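Local coordinates for chromatin structure-remodeling complex subunit RSC2 (Saccharomyces cerevisiae, PDB 4BB7), which serves in the ATP-dependent RSC complex, which remodels chromatin and positions nucleosomes, this piece of it carrying the histone H3-binding BAH domain, at residues 72-77 against 130-135; 107-112 against 166-171; 209-214 against 220-225. All coordinates share one frame; numbering follows the deposited sequence.

How the contacts relate
From the N terminus, residues 72-77 come first, just beyond strand 60-68 of the main BAH sheet, and contact 1 closes a loop of 52 intervening residues when 130-135 meets them. Contact 2 opens within that loop at 107-112 and closes outside it at 166-171, after 53 residues, so the two cross along the chain; their centres lie about 19 Å apart. Contact 1 pins strand 130-133 to the 72-77 segment, while contact 2 joins helix 109-114 to the later strand 166-172. Contact 3 follows in series, closing a short surface loop of five intervening residues. It touches contact 1 through Arg76, which packs against Met212 and Tyr220.

Contact 1 of 3, residues 72-77 against 130-135; sequences QTVHRV and FRYNES
Thr73 lies across one face of the Tyr132 ring and Val74 reaches the hydroxyl at the ring's end, so two consecutive residues hold a single aromatic side chain. The methyl of Thr73 sits over the ring centre: CG2 stands 3.7 Å from the centroid of the Tyr132 ring and only 2° off its normal, a CH-pi contact centred on the face. Its distances to the individual ring carbons are nearly equal, as a central placement requires. Thr73 CB sits nearer one side, 3.8 Å from Tyr132 CE1. This pose follows from the threonine torsion: with chi1 at 56°, OG1 lies between the backbone N and the carbonyl carbon, while CG2 is anti to the carbonyl carbon. The hydroxyl is thereby turned to its own segment, where Thr73 OG1 takes a hydrogen bond from His75 ND1 at 3.1 Å and is also bonded to Pro70 O.

Both segments belong to the BAH domain, and Tyr132, on strand 130-133, projects from the two-stranded antiparallel sheet it forms with strand 138-141 toward the turn after strand 60-68. Its CG is anti to the backbone N, which carries the ring across to Thr73. Phe139 of the partner strand also meets this ring, and Met87 touches both Thr73 and Tyr132.

At the phenol end, Val74 N donates to Tyr132 OH over 3.0 Å, and the bond is close to straight, at 165°. The amide comes at the ring obliquely, whereas Thr73 comes over the face; the ring is thus located both by a methyl above its centre and by a bond at its para position. Val74 CB packs against the same oxygen, 3.6 Å from Tyr132 OH. Beyond it the valine side chain packs on Pro192 and Tyr207.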
# COMPACT_ATOMS: atom_id res chain seq x y z
N GLN A 72 -18.27 -6.34 14.37
CA GLN A 72 -17.49 -5.33 13.66
C GLN A 72 -18.28 -4.63 12.56
O GLN A 72 -17.75 -3.78 11.85
CB GLN A 72 -16.21 -5.96 13.08
CG GLN A 72 -15.19 -6.37 14.13
CD GLN A 72 -14.07 -7.21 13.57
OE1 GLN A 72 -14.26 -7.97 12.61
NE2 GLN A 72 -12.88 -7.08 14.15
N THR A 73 -19.56 -4.98 12.42
CA THR A 73 -20.38 -4.40 11.36
C THR A 73 -21.53 -3.54 11.89
O THR A 73 -21.86 -3.57 13.08
CB THR A 73 -20.98 -5.48 10.44
OG1 THR A 73 -21.72 -6.42 11.22
CG2 THR A 73 -19.88 -6.21 9.67
N VAL A 74 -22.13 -2.78 10.99
CA VAL A 74 -23.34 -2.04 11.29
C VAL A 74 -24.53 -2.82 10.73
O VAL A 74 -24.57 -3.11 9.53
CB VAL A 74 -23.31 -0.63 10.68
CG1 VAL A 74 -24.62 0.09 10.92
CG2 VAL A 74 -22.14 0.16 11.26
N HIS A 75 -25.49 -3.15 11.59
CA HIS A 75 -26.63 -3.96 11.17
C HIS A 75 -27.84 -3.78 12.08
O HIS A 75 -27.72 -3.35 13.24
CB HIS A 75 -26.24 -5.44 11.15
CG HIS A 75 -25.70 -5.94 12.45
ND1 HIS A 75 -24.36 -5.90 12.76
CD2 HIS A 75 -26.33 -6.47 13.52
CE1 HIS A 75 -24.18 -6.40 13.97
NE2 HIS A 75 -25.35 -6.76 14.45
N ARG A 76 -29.01 -4.11 11.54
CA ARG A 76 -30.25 -4.09 12.31
C ARG A 76 -30.09 -4.89 13.59
O ARG A 76 -29.53 -5.98 13.60
CB ARG A 76 -31.40 -4.66 11.47
CG ARG A 76 -31.76 -3.81 10.26
CD ARG A 76 -32.64 -4.55 9.27
NE ARG A 76 -33.80 -5.18 9.90
CZ ARG A 76 -34.92 -5.51 9.27
NH1 ARG A 76 -35.05 -5.26 7.97
NH2 ARG A 76 -35.91 -6.08 9.93
N VAL A 77 -30.60 -4.34 14.69
CA VAL A 77 -30.44 -4.95 16.00
C VAL A 77 -31.01 -6.36 16.04
O VAL A 77 -30.63 -7.17 16.90
CB VAL A 77 -31.12 -4.09 17.08
CG1 VAL A 77 -32.63 -4.13 16.91
CG2 VAL A 77 -30.73 -4.57 18.46
N PHE A 130 -22.73 -13.87 3.49
CA PHE A 130 -22.93 -12.50 3.02
C PHE A 130 -21.63 -11.72 2.83
O PHE A 130 -20.67 -11.91 3.57
CB PHE A 130 -23.83 -11.74 3.99
CG PHE A 130 -25.16 -12.38 4.22
CD1 PHE A 130 -26.23 -12.09 3.39
CD2 PHE A 130 -25.34 -13.27 5.27
CE1 PHE A 130 -27.46 -12.68 3.60
CE2 PHE A 130 -26.57 -13.86 5.48
CZ PHE A 130 -27.63 -13.57 4.64
N ARG A 131 -21.62 -10.84 1.84
CA ARG A 131 -20.59 -9.81 1.75
C ARG A 131 -21.14 -8.52 2.34
O ARG A 131 -22.35 -8.31 2.37
CB ARG A 131 -20.13 -9.62 0.30
CG ARG A 131 -21.25 -9.40 -0.71
CD ARG A 131 -20.68 -9.16 -2.10
NE ARG A 131 -21.71 -9.04 -3.13
CZ ARG A 131 -22.27 -7.90 -3.51
NH1 ARG A 131 -21.91 -6.76 -2.93
NH2 ARG A 131 -23.20 -7.90 -4.45
N TYR A 132 -20.24 -7.66 2.81
CA TYR A 132 -20.63 -6.47 3.56
C TYR A 132 -20.28 -5.17 2.84
O TYR A 132 -19.11 -4.90 2.55
CB TYR A 132 -19.97 -6.51 4.94
CG TYR A 132 -20.24 -5.31 5.82
CD1 TYR A 132 -21.52 -5.03 6.28
CD2 TYR A 132 -19.20 -4.48 6.23
CE1 TYR A 132 -21.76 -3.94 7.10
CE2 TYR A 132 -19.43 -3.39 7.05
CZ TYR A 132 -20.72 -3.13 7.48
OH TYR A 132 -20.96 -2.05 8.30
N ASN A 133 -21.30 -4.37 2.55
CA ASN A 133 -21.12 -3.05 1.96
C ASN A 133 -20.81 -2.03 3.05
O ASN A 133 -21.68 -1.67 3.85
CB ASN A 133 -22.39 -2.65 1.20
CG ASN A 133 -22.29 -1.26 0.58
OD1 ASN A 133 -21.48 -0.43 0.98
ND2 ASN A 133 -23.15 -1.00 -0.41
N GLU A 134 -19.57 -1.55 3.09
CA GLU A 134 -19.14 -0.61 4.13
C GLU A 134 -19.67 0.81 3.92
O GLU A 134 -19.66 1.63 4.83
CB GLU A 134 -17.62 -0.57 4.20
CG GLU A 134 -16.99 -1.76 4.91
CD GLU A 134 -15.48 -1.72 4.86
OE1 GLU A 134 -14.92 -1.79 3.74
OE2 GLU A 134 -14.86 -1.59 5.93
N SER A 135 -20.11 1.11 2.71
CA SER A 135 -20.60 2.44 2.39
C SER A 135 -22.06 2.62 2.79
O SER A 135 -22.43 3.59 3.45
CB SER A 135 -20.41 2.73 0.91
OG SER A 135 -19.04 2.60 0.55

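Contact 2 of 3, residues 107-112 against 166-171; sequences IHFTRY and RKFFKY
Tyr112 and Arg166 mark the nearest backbone approach, 9.1 Å between their CA atoms, and no hydrogen bond crosses, so helix 109-114 and strand 166-172 meet through side chains. Phe168 is the central group. Phe109 presents its edge to the Phe168 face: Phe109 CE1 stands 3.6 Å above the plane of the Phe168 ring and over its centre, and the planes meet at 59°. Phe168 in turn directs an edge at the face of Tyr112 in an offset edge-to-face pair, with planes at 78° and centroids 5.9 Å apart. Tyr112 CD2, at 4.0 Å from Phe168 CE2, lies in the plane of the Phe168 ring.

Arg166 flanks Tyr112 on the strand side. A bend at chi3 (-76°) brings Arg166 NH1 to 3.4 Å from Tyr112 CE1. Tyr112 CZ lies over one face of the guanidinium, but the ring is steeply inclined to it, so the two do not stack in parallel. NH1 donates a hydrogen bond to Asn116 OD1.

Tyr82 stacks on Phe109 and also meets Phe168, extending the buried aromatic cluster that fastens the short helix of the BAH domain to the beta-sheet that pairs strand 166-172 with strand 80-82.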
# COMPACT_ATOMS: atom_id res chain seq x y z
N ILE A 107 -15.48 -21.11 4.94
CA ILE A 107 -16.27 -21.89 4.00
C ILE A 107 -17.51 -21.12 3.52
O ILE A 107 -18.05 -20.28 4.25
CB ILE A 107 -16.70 -23.25 4.59
CG1 ILE A 107 -17.23 -24.18 3.49
CG2 ILE A 107 -17.73 -23.07 5.68
CD1 ILE A 107 -17.59 -25.56 3.99
N HIS A 108 -17.93 -21.39 2.29
CA HIS A 108 -19.10 -20.73 1.72
C HIS A 108 -20.39 -21.38 2.21
O HIS A 108 -20.58 -22.59 2.08
CB HIS A 108 -19.03 -20.79 0.19
CG HIS A 108 -20.11 -20.01 -0.49
ND1 HIS A 108 -20.77 -20.47 -1.60
CD2 HIS A 108 -20.65 -18.80 -0.21
CE1 HIS A 108 -21.67 -19.58 -1.98
NE2 HIS A 108 -21.62 -18.55 -1.15
N PHE A 109 -21.29 -20.57 2.76
CA PHE A 109 -22.52 -21.09 3.36
C PHE A 109 -23.23 -22.14 2.51
O PHE A 109 -23.61 -23.20 3.01
CB PHE A 109 -23.50 -19.97 3.69
CG PHE A 109 -24.83 -20.46 4.20
CD1 PHE A 109 -24.92 -21.11 5.43
CD2 PHE A 109 -25.98 -20.30 3.45
CE1 PHE A 109 -26.14 -21.57 5.91
CE2 PHE A 109 -27.21 -20.75 3.92
CZ PHE A 109 -27.28 -21.39 5.15
N THR A 110 -23.41 -21.85 1.23
CA THR A 110 -24.14 -22.76 0.36
C THR A 110 -23.47 -24.14 0.32
O THR A 110 -24.15 -25.16 0.23
CB THR A 110 -24.28 -22.20 -1.06
OG1 THR A 110 -24.69 -20.82 -0.99
CG2 THR A 110 -25.32 -22.98 -1.85
N ARG A 111 -22.14 -24.16 0.40
CA ARG A 111 -21.38 -25.40 0.44
C ARG A 111 -21.48 -26.11 1.80
O ARG A 111 -21.84 -27.29 1.87
CB ARG A 111 -19.92 -25.13 0.08
CG ARG A 111 -18.97 -26.30 0.27
CD ARG A 111 -17.55 -25.91 -0.12
NE ARG A 111 -16.59 -26.97 0.16
CZ ARG A 111 -15.32 -26.76 0.51
NH1 ARG A 111 -14.86 -25.52 0.63
NH2 ARG A 111 -14.52 -27.79 0.75
N TYR A 112 -21.16 -25.38 2.87
CA TYR A 112 -21.28 -25.93 4.23
C TYR A 112 -22.71 -26.42 4.47
O TYR A 112 -22.98 -27.20 5.39
CB TYR A 112 -20.91 -24.86 5.26
CG TYR A 112 -20.54 -25.42 6.62
CD1 TYR A 112 -20.19 -26.75 6.78
CD2 TYR A 112 -20.55 -24.60 7.75
CE1 TYR A 112 -19.85 -27.26 8.03
CE2 TYR A 112 -20.21 -25.10 9.00
CZ TYR A 112 -19.86 -26.43 9.13
OH TYR A 112 -19.52 -26.93 10.37
N ARG A 166 -28.90 -31.19 7.24
CA ARG A 166 -28.20 -30.27 8.13
C ARG A 166 -28.92 -28.94 8.26
O ARG A 166 -29.33 -28.34 7.26
CB ARG A 166 -26.76 -30.04 7.65
CG ARG A 166 -26.12 -28.79 8.22
CD ARG A 166 -24.62 -28.80 8.01
NE ARG A 166 -23.94 -29.70 8.94
CZ ARG A 166 -22.71 -30.16 8.76
NH1 ARG A 166 -22.02 -29.81 7.69
NH2 ARG A 166 -22.18 -30.97 9.66
N LYS A 167 -29.09 -28.49 9.49
CA LYS A 167 -29.70 -27.19 9.76
C LYS A 167 -28.74 -26.34 10.59
O LYS A 167 -27.77 -26.86 11.14
CB LYS A 167 -31.04 -27.37 10.48
CG LYS A 167 -31.96 -28.34 9.75
CD LYS A 167 -33.37 -28.36 10.33
CE LYS A 167 -34.28 -29.25 9.50
NZ LYS A 167 -35.70 -29.13 9.91
N PHE A 168 -29.00 -25.04 10.67
CA PHE A 168 -28.11 -24.13 11.37
C PHE A 168 -28.81 -23.38 12.50
O PHE A 168 -29.91 -22.87 12.32
CB PHE A 168 -27.51 -23.11 10.40
CG PHE A 168 -26.64 -23.72 9.34
CD1 PHE A 168 -27.19 -24.44 8.29
CD2 PHE A 168 -25.27 -23.56 9.39
CE1 PHE A 168 -26.39 -24.99 7.32
CE2 PHE A 168 -24.46 -24.11 8.42
CZ PHE A 168 -25.02 -24.83 7.38
N PHE A 169 -28.17 -23.33 13.66
CA PHE A 169 -28.61 -22.44 14.72
C PHE A 169 -28.09 -21.05 14.38
O PHE A 169 -26.91 -20.87 14.10
CB PHE A 169 -28.04 -22.86 16.07
CG PHE A 169 -28.64 -24.12 16.62
CD1 PHE A 169 -29.84 -24.09 17.32
CD2 PHE A 169 -28.00 -25.34 16.47
CE1 PHE A 169 -30.39 -25.25 17.84
CE2 PHE A 169 -28.54 -26.50 16.98
CZ PHE A 169 -29.74 -26.45 17.67
N LYS A 170 -28.99 -20.07 14.40
CA LYS A 170 -28.60 -18.67 14.25
C LYS A 170 -28.60 -18.05 15.64
O LYS A 170 -29.32 -18.51 16.52
CB LYS A 170 -29.56 -17.93 13.32
CG LYS A 170 -29.26 -18.07 11.84
CD LYS A 170 -28.03 -17.27 11.45
CE LYS A 170 -28.00 -16.97 9.96
NZ LYS A 170 -28.98 -15.92 9.58
N TYR A 171 -27.80 -17.00 15.83
CA TYR A 171 -27.65 -16.39 17.14
C TYR A 171 -27.86 -14.89 17.08
O TYR A 171 -27.53 -14.25 16.09
CB TYR A 171 -26.26 -16.71 17.71
CG TYR A 171 -25.99 -18.20 17.82
CD1 TYR A 171 -25.69 -18.95 16.68
CD2 TYR A 171 -26.05 -18.84 19.04
CE1 TYR A 171 -25.46 -20.31 16.77
CE2 TYR A 171 -25.81 -20.21 19.14
CZ TYR A 171 -25.52 -20.93 18.00
OH TYR A 171 -25.28 -22.28 18.11

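Contact 3 of 3, residues 209-214 against 220-225; sequences RPKMQR and YATSDD
Asp225 N donates to Gln213 O over 3.3 Å at an N-H...O angle of 145°, the one direct hydrogen bond between the two segments. That angle makes the bond somewhat bent, and the donor is tilted 20° from the carbonyl plane. One residue earlier on the first segment and two on the second, Met212 O receives a CA-H...O contact from Ser223 CA at 3.3 Å.

A water does most of the remaining polar bridging. It accepts from Met212 N at 2.6 Å and donates to Thr222 OG1 and, over a longer 3.3 Å, to Ser223 OG. One molecule therefore joins a backbone amide of 209-214 to two hydroxyls of 220-225. Each hydroxyl has a further partner: Thr222 OG1 is bonded to Asp78 OD2, and Ser223 OG to Asp215 OD2. The latter carboxylate oxygen also binds Tyr220 N, while Arg232 NH1 is bonded to the carbonyl oxygens of Tyr220 and Ser223.

Lys211 NZ and Asp224 OD2 form a long salt bridge of 3.6 Å at the exposed surface, with the lysine chain bent at chi2 (90°) and its aliphatic part running past Thr222 O. Gln213 CG lies against the same Asp224 oxygen, a contact without a hydrogen bond. Apart from these polar contacts, Met212 SD meets Tyr220 CD2 at 4.1 Å and approaches the ring obliquely.

Successive CA pairs, from Lys211 with Thr222 to Arg214 with Asp225, lie 5.0 to 5.8 Å apart and advance together, so the segments run side by side in the same direction without regular strand bonding. Together with the type I turn from Tyr220 to Ser223 and the Met-aromatic contact, this describes an irregular, water-bridged surface loop between strands 206-207 and 230-231.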
# COMPACT_ATOMS: atom_id res chain seq x y z
N ARG A 209 -35.51 -1.22 12.78
CA ARG A 209 -36.20 -1.17 11.50
C ARG A 209 -37.51 -1.95 11.57
O ARG A 209 -37.62 -2.92 12.31
CB ARG A 209 -35.31 -1.75 10.39
CG ARG A 209 -34.27 -0.79 9.84
CD ARG A 209 -34.92 0.41 9.15
NE ARG A 209 -33.94 1.39 8.70
CZ ARG A 209 -33.48 2.39 9.45
NH1 ARG A 209 -33.91 2.54 10.70
NH2 ARG A 209 -32.59 3.24 8.96
N PRO A 210 -38.52 -1.51 10.81
CA PRO A 210 -39.76 -2.30 10.77
C PRO A 210 -39.49 -3.71 10.25
O PRO A 210 -38.71 -3.90 9.32
CB PRO A 210 -40.65 -1.51 9.80
CG PRO A 210 -39.73 -0.56 9.08
CD PRO A 210 -38.61 -0.27 10.02
N LYS A 211 -40.14 -4.70 10.87
CA LYS A 211 -39.93 -6.09 10.50
C LYS A 211 -40.68 -6.46 9.22
O LYS A 211 -41.65 -5.80 8.85
CB LYS A 211 -40.33 -7.01 11.65
CG LYS A 211 -41.79 -6.88 12.08
CD LYS A 211 -42.69 -7.82 11.30
CE LYS A 211 -44.15 -7.62 11.68
NZ LYS A 211 -45.05 -8.60 11.03
N MET A 212 -40.24 -7.52 8.57
CA MET A 212 -40.82 -7.94 7.30
C MET A 212 -41.49 -9.31 7.42
O MET A 212 -41.24 -10.04 8.39
CB MET A 212 -39.73 -7.99 6.23
CG MET A 212 -38.46 -8.67 6.69
SD MET A 212 -37.07 -8.33 5.59
CE MET A 212 -37.15 -6.54 5.51
N GLN A 213 -42.33 -9.65 6.45
CA GLN A 213 -43.05 -10.91 6.50
C GLN A 213 -42.31 -12.03 5.77
O GLN A 213 -42.24 -13.16 6.26
CB GLN A 213 -44.47 -10.76 5.94
CG GLN A 213 -45.37 -11.95 6.22
CD GLN A 213 -46.79 -11.78 5.69
OE1 GLN A 213 -47.05 -10.94 4.83
NE2 GLN A 213 -47.72 -12.57 6.21
N ARG A 214 -41.74 -11.72 4.62
CA ARG A 214 -40.99 -12.72 3.85
C ARG A 214 -39.49 -12.57 4.06
O ARG A 214 -38.92 -11.50 3.84
CB ARG A 214 -41.34 -12.63 2.36
CG ARG A 214 -42.81 -12.92 2.02
CD ARG A 214 -43.03 -12.88 0.50
NE ARG A 214 -44.45 -12.92 0.11
CZ ARG A 214 -44.88 -12.85 -1.15
NH1 ARG A 214 -44.01 -12.74 -2.14
NH2 ARG A 214 -46.17 -12.89 -1.42
N TYR A 220 -33.36 -12.11 9.96
CA TYR A 220 -33.86 -11.34 11.09
C TYR A 220 -34.78 -12.14 12.03
O TYR A 220 -35.55 -12.99 11.59
CB TYR A 220 -34.55 -10.07 10.60
CG TYR A 220 -33.73 -9.31 9.58
CD1 TYR A 220 -32.59 -8.62 9.96
CD2 TYR A 220 -34.09 -9.30 8.23
CE1 TYR A 220 -31.83 -7.93 9.03
CE2 TYR A 220 -33.34 -8.61 7.29
CZ TYR A 220 -32.21 -7.93 7.70
OH TYR A 220 -31.44 -7.24 6.80
N ALA A 221 -34.68 -11.84 13.32
CA ALA A 221 -35.38 -12.58 14.36
C ALA A 221 -36.87 -12.23 14.45
O ALA A 221 -37.63 -12.93 15.12
CB ALA A 221 -34.70 -12.37 15.71
N THR A 222 -37.27 -11.16 13.78
CA THR A 222 -38.63 -10.65 13.90
C THR A 222 -39.47 -10.98 12.68
O THR A 222 -40.65 -10.63 12.61
CB THR A 222 -38.63 -9.13 14.09
OG1 THR A 222 -37.95 -8.51 12.99
CG2 THR A 222 -37.91 -8.76 15.38
N SER A 223 -38.86 -11.65 11.70
CA SER A 223 -39.56 -12.03 10.49
C SER A 223 -40.59 -13.12 10.79
O SER A 223 -40.36 -13.97 11.64
CB SER A 223 -38.57 -12.55 9.45
OG SER A 223 -37.58 -11.58 9.14
N ASP A 224 -41.72 -13.08 10.10
CA ASP A 224 -42.69 -14.16 10.22
C ASP A 224 -42.07 -15.46 9.71
O ASP A 224 -42.10 -16.48 10.40
CB ASP A 224 -43.95 -13.84 9.42
CG ASP A 224 -44.89 -12.92 10.16
OD1 ASP A 224 -45.20 -13.21 11.34
OD2 ASP A 224 -45.32 -11.91 9.57
N ASP A 225 -41.48 -15.39 8.52
CA ASP A 225 -40.94 -16.58 7.87
C ASP A 225 -39.52 -16.90 8.30
O ASP A 225 -38.78 -16.04 8.79
CB ASP A 225 -40.97 -16.43 6.35
CG ASP A 225 -42.37 -16.40 5.79
OD1 ASP A 225 -43.33 -16.66 6.56
OD2 ASP A 225 -42.53 -16.13 4.59
O HOH W 1 -38.15 -8.46 9.88